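Local coordinates for type I modular polyketide synthase (Streptomyces albus subsp. albus, PDB 6IYR), which probably transfers malonyl-type extender units from coenzyme A to the acyl carrier protein, as the acyltransferase domain of module 8 of salinomycin synthase, at residues 301-306 and 311-316; 406-411 and 418-423. All blocks are in the same frame, centred on the assembly; numbering follows the deposited sequence.

Interaction 1: 301-306 and 311-316; sequences ELMAAC and VRARRI
M303 leaves helix 301-306 extended as far as its sulfur and then bends at the last torsion (chi3 57°), a turn that brings its methyl CE over the backbone of the strand, 3.7 Å from A313 O. The CG-SD bond thus runs alongside the strand, from A313 towards R315: CG rests on A313 CB at 3.9 Å, SD passes near the backbone N of R315, and the R315 side chain crosses that of M303 at about a right angle. One turn further along the helix, C306 approaches through its CB, which meets A313 CB at 3.8 Å and V311 CB at 4.0 Å. The small A313 is therefore shared by M303 and C306. Polar chemistry enters where the chain reverses. V311 N donates to C306 O over 2.8 Å; the bond is nearly straight at hydrogen (162°), but the donor stands well above the carbonyl plane. On the sheet side, V259 and V261 of strand 257-261 continue the apolar layer beneath L302, C306 and V311, whereas the arginines of the strand lie towards solvent. Helix and strand run almost antiparallel, with 257-261 intervening between 313-316 and 289-294. The contact joins the helix and the second strand of a split beta-alpha-beta unit, consistent with the ferredoxin-like small subdomain of acyltransferases.

Interaction 2: 406-411 and 418-423; sequences GVQETI and AVTQGT
V407 and T420 meet methyl to methyl, and the fit is unusually close: V407 CG1 lies 3.3 Å from T420 CG2, and V407 CB stands 3.4 Å from the same methyl, both shorter than ordinary van der Waals contact. The conformation of T420 is probably connected with this crowding. Its first torsion (chi1 -19°) almost eclipses OG1 with the backbone N, away from any staggered position, and the beta-branch faces the helix with both arms. While CG2 presses against V407, OG1 is directed towards I411, whose CD1 comes to 3.4 Å. I411 reaches that point because CG1 stands anti to the carbonyl carbon and the chain then runs out fully extended (chi2 178°), sliding past T420 in the opposite direction. The same CD1 touches A418 CB at 4.0 Å and lies 3.7 Å from A418 O, so a single methyl spans the start of the strand. Q408 bends at its second torsion, bringing its amide end back towards T420 along the margin of the contact. F394, on the neighbouring strand 393-396, also packs on V407 and T420, placing the pair in the layer between helix and parallel sheet. No hydrogen bond joins 406-411 to 418-423. Cohesion across them is dispersive, and T420 OG1 is buried with no polar partner in the model; that hydroxyl, together with the compressed methyls and nearly eclipsed torsion, suggests that the close packing, if modelled correctly, carries an energetic cost.

In the fold
Both interactions illustrate one principle, a helix laid almost antiparallel against the strand that follows it, with axes 8.2 Å apart in each case, but they hold no element in common. Interaction 1 lies at the periphery, about 26 Å from the chain's centre, on an edge strand of the mixed sheet; interaction 2 sits about 11 Å from it, on an edge strand of the parallel sheet. Their centres are about 25 Å apart and they do not touch. Place and chemistry agree: the outer contact mixes apolar packing with a backbone hydrogen bond and exposed arginines, whereas the inner one relies on packed aliphatic groups without a hydrogen bond between its segments.

Interaction 1: 301-306 and 311-316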
loop_
_atom_site.group_PDB
_atom_site.type_symbol
_atom_site.label_atom_id
_atom_site.label_comp_id
_atom_site.label_asym_id
_atom_site.label_seq_id
_atom_site.Cartn_x
_atom_site.Cartn_y
_atom_site.Cartn_z
ATOM N N GLU A 301 26.065 -12.749 11.418
ATOM C CA GLU A 301 26.216 -14.177 11.688
ATOM C C GLU A 301 24.932 -14.956 11.459
ATOM O O GLU A 301 24.969 -16.070 10.951
ATOM C CB GLU A 301 26.781 -14.447 13.077
ATOM C CG GLU A 301 26.499 -13.348 14.049
ATOM C CD GLU A 301 27.409 -13.340 15.257
ATOM O OE1 GLU A 301 26.841 -13.453 16.356
ATOM O OE2 GLU A 301 28.620 -13.037 15.136
ATOM N N LEU A 302 23.795 -14.278 11.587
ATOM C CA LEU A 302 22.520 -14.895 11.164
ATOM C C LEU A 302 22.484 -15.193 9.664
ATOM O O LEU A 302 22.157 -16.316 9.234
ATOM C CB LEU A 302 21.327 -13.977 11.537
ATOM C CG LEU A 302 19.992 -14.499 10.966
ATOM C CD1 LEU A 302 19.662 -15.799 11.658
ATOM C CD2 LEU A 302 18.894 -13.478 11.197
ATOM N N MET A 303 22.895 -14.216 8.862
ATOM C CA MET A 303 22.923 -14.425 7.416
ATOM C C MET A 303 23.868 -15.561 6.988
ATOM O O MET A 303 23.525 -16.406 6.174
ATOM C CB MET A 303 23.303 -13.128 6.706
ATOM C CG MET A 303 22.201 -12.088 6.703
ATOM S SD MET A 303 22.707 -10.515 5.991
ATOM C CE MET A 303 23.236 -11.045 4.361
ATOM N N ALA A 304 25.037 -15.608 7.589
ATOM C CA ALA A 304 25.987 -16.673 7.298
ATOM C C ALA A 304 25.396 -18.047 7.680
ATOM O O ALA A 304 25.419 -19.000 6.896
ATOM C CB ALA A 304 27.276 -16.410 8.079
ATOM N N ALA A 305 24.753 -18.107 8.840
ATOM C CA ALA A 305 24.107 -19.331 9.253
ATOM C C ALA A 305 23.008 -19.757 8.272
ATOM O O ALA A 305 22.911 -20.935 7.896
ATOM C CB ALA A 305 23.572 -19.178 10.664
ATOM N N CYS A 306 22.215 -18.801 7.794
ATOM C CA CYS A 306 21.131 -19.123 6.872
ATOM C C CYS A 306 21.722 -19.681 5.591
ATOM O O CYS A 306 21.249 -20.702 5.045
ATOM C CB CYS A 306 20.286 -17.875 6.561
ATOM S SG CYS A 306 19.201 -17.388 7.946
ATOM N N VAL A 311 19.362 -21.153 3.075
ATOM C CA VAL A 311 18.226 -20.263 3.281
ATOM C C VAL A 311 18.570 -18.829 2.893
ATOM O O VAL A 311 19.554 -18.280 3.342
ATOM C CB VAL A 311 17.737 -20.354 4.737
ATOM C CG1 VAL A 311 16.745 -19.236 5.040
ATOM C CG2 VAL A 311 17.062 -21.699 4.944
ATOM N N ARG A 312 17.824 -18.272 1.961
ATOM C CA ARG A 312 18.128 -16.945 1.460
ATOM C C ARG A 312 17.859 -15.884 2.521
ATOM O O ARG A 312 16.772 -15.809 3.069
ATOM C CB ARG A 312 17.295 -16.633 0.223
ATOM C CG ARG A 312 17.966 -15.612 -0.688
ATOM C CD ARG A 312 17.077 -15.204 -1.848
ATOM N NE ARG A 312 16.487 -13.890 -1.607
ATOM C CZ ARG A 312 16.849 -12.769 -2.229
ATOM N NH1 ARG A 312 16.255 -11.624 -1.917
ATOM N NH2 ARG A 312 17.783 -12.790 -3.177
ATOM N N ALA A 313 18.889 -15.129 2.874
ATOM C CA ALA A 313 18.768 -14.065 3.849
ATOM C C ALA A 313 19.401 -12.822 3.253
ATOM O O ALA A 313 20.500 -12.907 2.709
ATOM C CB ALA A 313 19.483 -14.455 5.125
ATOM N N ARG A 314 18.756 -11.669 3.415
ATOM C CA ARG A 314 19.258 -10.404 2.831
ATOM C C ARG A 314 19.056 -9.245 3.764
ATOM O O ARG A 314 18.062 -9.166 4.507
ATOM C CB ARG A 314 18.573 -10.079 1.491
ATOM C CG ARG A 314 18.789 -11.146 0.414
ATOM C CD ARG A 314 20.204 -11.087 -0.190
ATOM N NE ARG A 314 20.846 -12.407 -0.253
ATOM C CZ ARG A 314 20.961 -13.152 -1.349
ATOM N NH1 ARG A 314 21.518 -14.348 -1.284
ATOM N NH2 ARG A 314 20.556 -12.695 -2.524
ATOM N N ARG A 315 20.077 -8.411 3.785
ATOM C CA ARG A 315 20.174 -7.253 4.644
ATOM C C ARG A 315 19.202 -6.194 4.138
ATOM O O ARG A 315 19.177 -5.941 2.976
ATOM C CB ARG A 315 21.616 -6.760 4.536
ATOM C CG ARG A 315 21.984 -5.666 5.504
ATOM C CD ARG A 315 21.796 -6.150 6.925
ATOM N NE ARG A 315 23.063 -6.336 7.632
ATOM C CZ ARG A 315 23.417 -5.628 8.690
ATOM N NH1 ARG A 315 24.535 -5.910 9.356
ATOM N NH2 ARG A 315 22.610 -4.666 9.116
ATOM N N ILE A 316 18.276 -5.708 4.951
ATOM C CA ILE A 316 17.357 -4.658 4.490
ATOM C C ILE A 316 18.040 -3.318 4.733
ATOM O O ILE A 316 18.781 -3.182 5.707
ATOM C CB ILE A 316 16.052 -4.678 5.302
ATOM C CG1 ILE A 316 15.233 -5.917 4.946
ATOM C CG2 ILE A 316 15.242 -3.406 5.080
ATOM C CD1 ILE A 316 14.172 -6.229 5.979
#

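Interaction 2: 406-411 and 418-423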
loop_
_atom_site.group_PDB
_atom_site.type_symbol
_atom_site.label_atom_id
_atom_site.label_comp_id
_atom_site.label_asym_id
_atom_site.label_seq_id
_atom_site.Cartn_x
_atom_site.Cartn_y
_atom_site.Cartn_z
ATOM N N GLY A 406 4.425 -10.742 -0.167
ATOM C CA GLY A 406 4.057 -11.516 1.013
ATOM C C GLY A 406 2.573 -11.839 1.078
ATOM O O GLY A 406 2.177 -12.933 1.484
ATOM N N VAL A 407 1.735 -10.905 0.653
ATOM C CA VAL A 407 0.292 -11.236 0.558
ATOM C C VAL A 407 0.092 -12.363 -0.461
ATOM O O VAL A 407 -0.593 -13.358 -0.197
ATOM C CB VAL A 407 -0.551 -10.005 0.179
ATOM C CG1 VAL A 407 -2.046 -10.371 0.020
ATOM C CG2 VAL A 407 -0.359 -8.892 1.200
ATOM N N GLN A 408 0.755 -12.243 -1.610
ATOM C CA GLN A 408 0.600 -13.235 -2.675
ATOM C C GLN A 408 1.071 -14.611 -2.236
ATOM O O GLN A 408 0.413 -15.631 -2.515
ATOM C CB GLN A 408 1.399 -12.799 -3.913
ATOM C CG GLN A 408 1.155 -13.687 -5.127
ATOM C CD GLN A 408 -0.283 -13.611 -5.620
ATOM O OE1 GLN A 408 -1.066 -14.559 -5.468
ATOM N NE2 GLN A 408 -0.668 -12.450 -6.095
ATOM N N GLU A 409 2.139 -14.639 -1.445
ATOM C CA GLU A 409 2.651 -15.896 -0.909
ATOM C C GLU A 409 1.643 -16.542 0.042
ATOM O O GLU A 409 1.488 -17.771 0.073
ATOM C CB GLU A 409 3.995 -15.631 -0.193
ATOM C CG GLU A 409 4.685 -16.860 0.389
ATOM C CD GLU A 409 6.041 -16.534 1.026
ATOM O OE1 GLU A 409 6.116 -16.212 2.236
ATOM O OE2 GLU A 409 7.050 -16.666 0.324
ATOM N N THR A 410 0.949 -15.746 0.857
ATOM C CA THR A 410 -0.031 -16.370 1.735
ATOM C C THR A 410 -1.326 -16.769 1.020
ATOM O O THR A 410 -1.863 -17.846 1.285
ATOM C CB THR A 410 -0.300 -15.634 3.056
ATOM O OG1 THR A 410 -1.671 -15.257 3.157
ATOM C CG2 THR A 410 0.613 -14.516 3.264
ATOM N N ILE A 411 -1.775 -15.941 0.086
ATOM C CA ILE A 411 -2.879 -16.305 -0.824
ATOM C C ILE A 411 -2.571 -17.635 -1.476
ATOM O O ILE A 411 -3.417 -18.522 -1.514
ATOM C CB ILE A 411 -3.067 -15.255 -1.950
ATOM C CG1 ILE A 411 -3.566 -13.956 -1.359
ATOM C CG2 ILE A 411 -4.022 -15.762 -3.043
ATOM C CD1 ILE A 411 -3.735 -12.831 -2.343
ATOM N N ALA A 418 -8.062 -14.767 -4.443
ATOM C CA ALA A 418 -7.936 -13.395 -4.033
ATOM C C ALA A 418 -6.768 -12.790 -4.758
ATOM O O ALA A 418 -5.897 -13.493 -5.223
ATOM C CB ALA A 418 -7.745 -13.308 -2.536
ATOM N N VAL A 419 -6.753 -11.477 -4.850
ATOM C CA VAL A 419 -5.685 -10.793 -5.538
ATOM C C VAL A 419 -5.054 -9.689 -4.692
ATOM O O VAL A 419 -5.669 -9.177 -3.783
ATOM C CB VAL A 419 -6.176 -10.187 -6.865
ATOM C CG1 VAL A 419 -6.650 -11.273 -7.796
ATOM C CG2 VAL A 419 -7.292 -9.196 -6.621
ATOM N N THR A 420 -3.809 -9.364 -5.000
ATOM C CA THR A 420 -3.078 -8.313 -4.331
ATOM C C THR A 420 -2.540 -7.351 -5.337
ATOM O O THR A 420 -2.081 -7.759 -6.384
ATOM C CB THR A 420 -1.791 -8.802 -3.669
ATOM O OG1 THR A 420 -1.826 -10.210 -3.482
ATOM C CG2 THR A 420 -1.567 -8.090 -2.386
ATOM N N GLN A 421 -2.563 -6.079 -4.998
ATOM C CA GLN A 421 -2.016 -5.076 -5.857
ATOM C C GLN A 421 -1.589 -3.820 -5.125
ATOM O O GLN A 421 -1.959 -3.588 -4.004
ATOM C CB GLN A 421 -2.986 -4.731 -6.956
ATOM C CG GLN A 421 -4.137 -3.885 -6.521
ATOM C CD GLN A 421 -4.742 -3.205 -7.699
ATOM O OE1 GLN A 421 -4.370 -2.100 -8.028
ATOM N NE2 GLN A 421 -5.639 -3.879 -8.365
ATOM N N GLY A 422 -0.748 -3.050 -5.786
ATOM C CA GLY A 422 -0.263 -1.793 -5.284
ATOM C C GLY A 422 -0.991 -0.604 -5.863
ATOM O O GLY A 422 -2.029 -0.718 -6.489
ATOM N N THR A 423 -0.429 0.552 -5.591
ATOM C CA THR A 423 -0.911 1.814 -6.091
ATOM C C THR A 423 0.084 2.450 -7.046
ATOM O O THR A 423 -0.133 2.445 -8.259
ATOM C CB THR A 423 -1.298 2.771 -4.956
ATOM O OG1 THR A 423 -2.318 2.165 -4.177
ATOM C CG2 THR A 423 -1.873 4.039 -5.476
#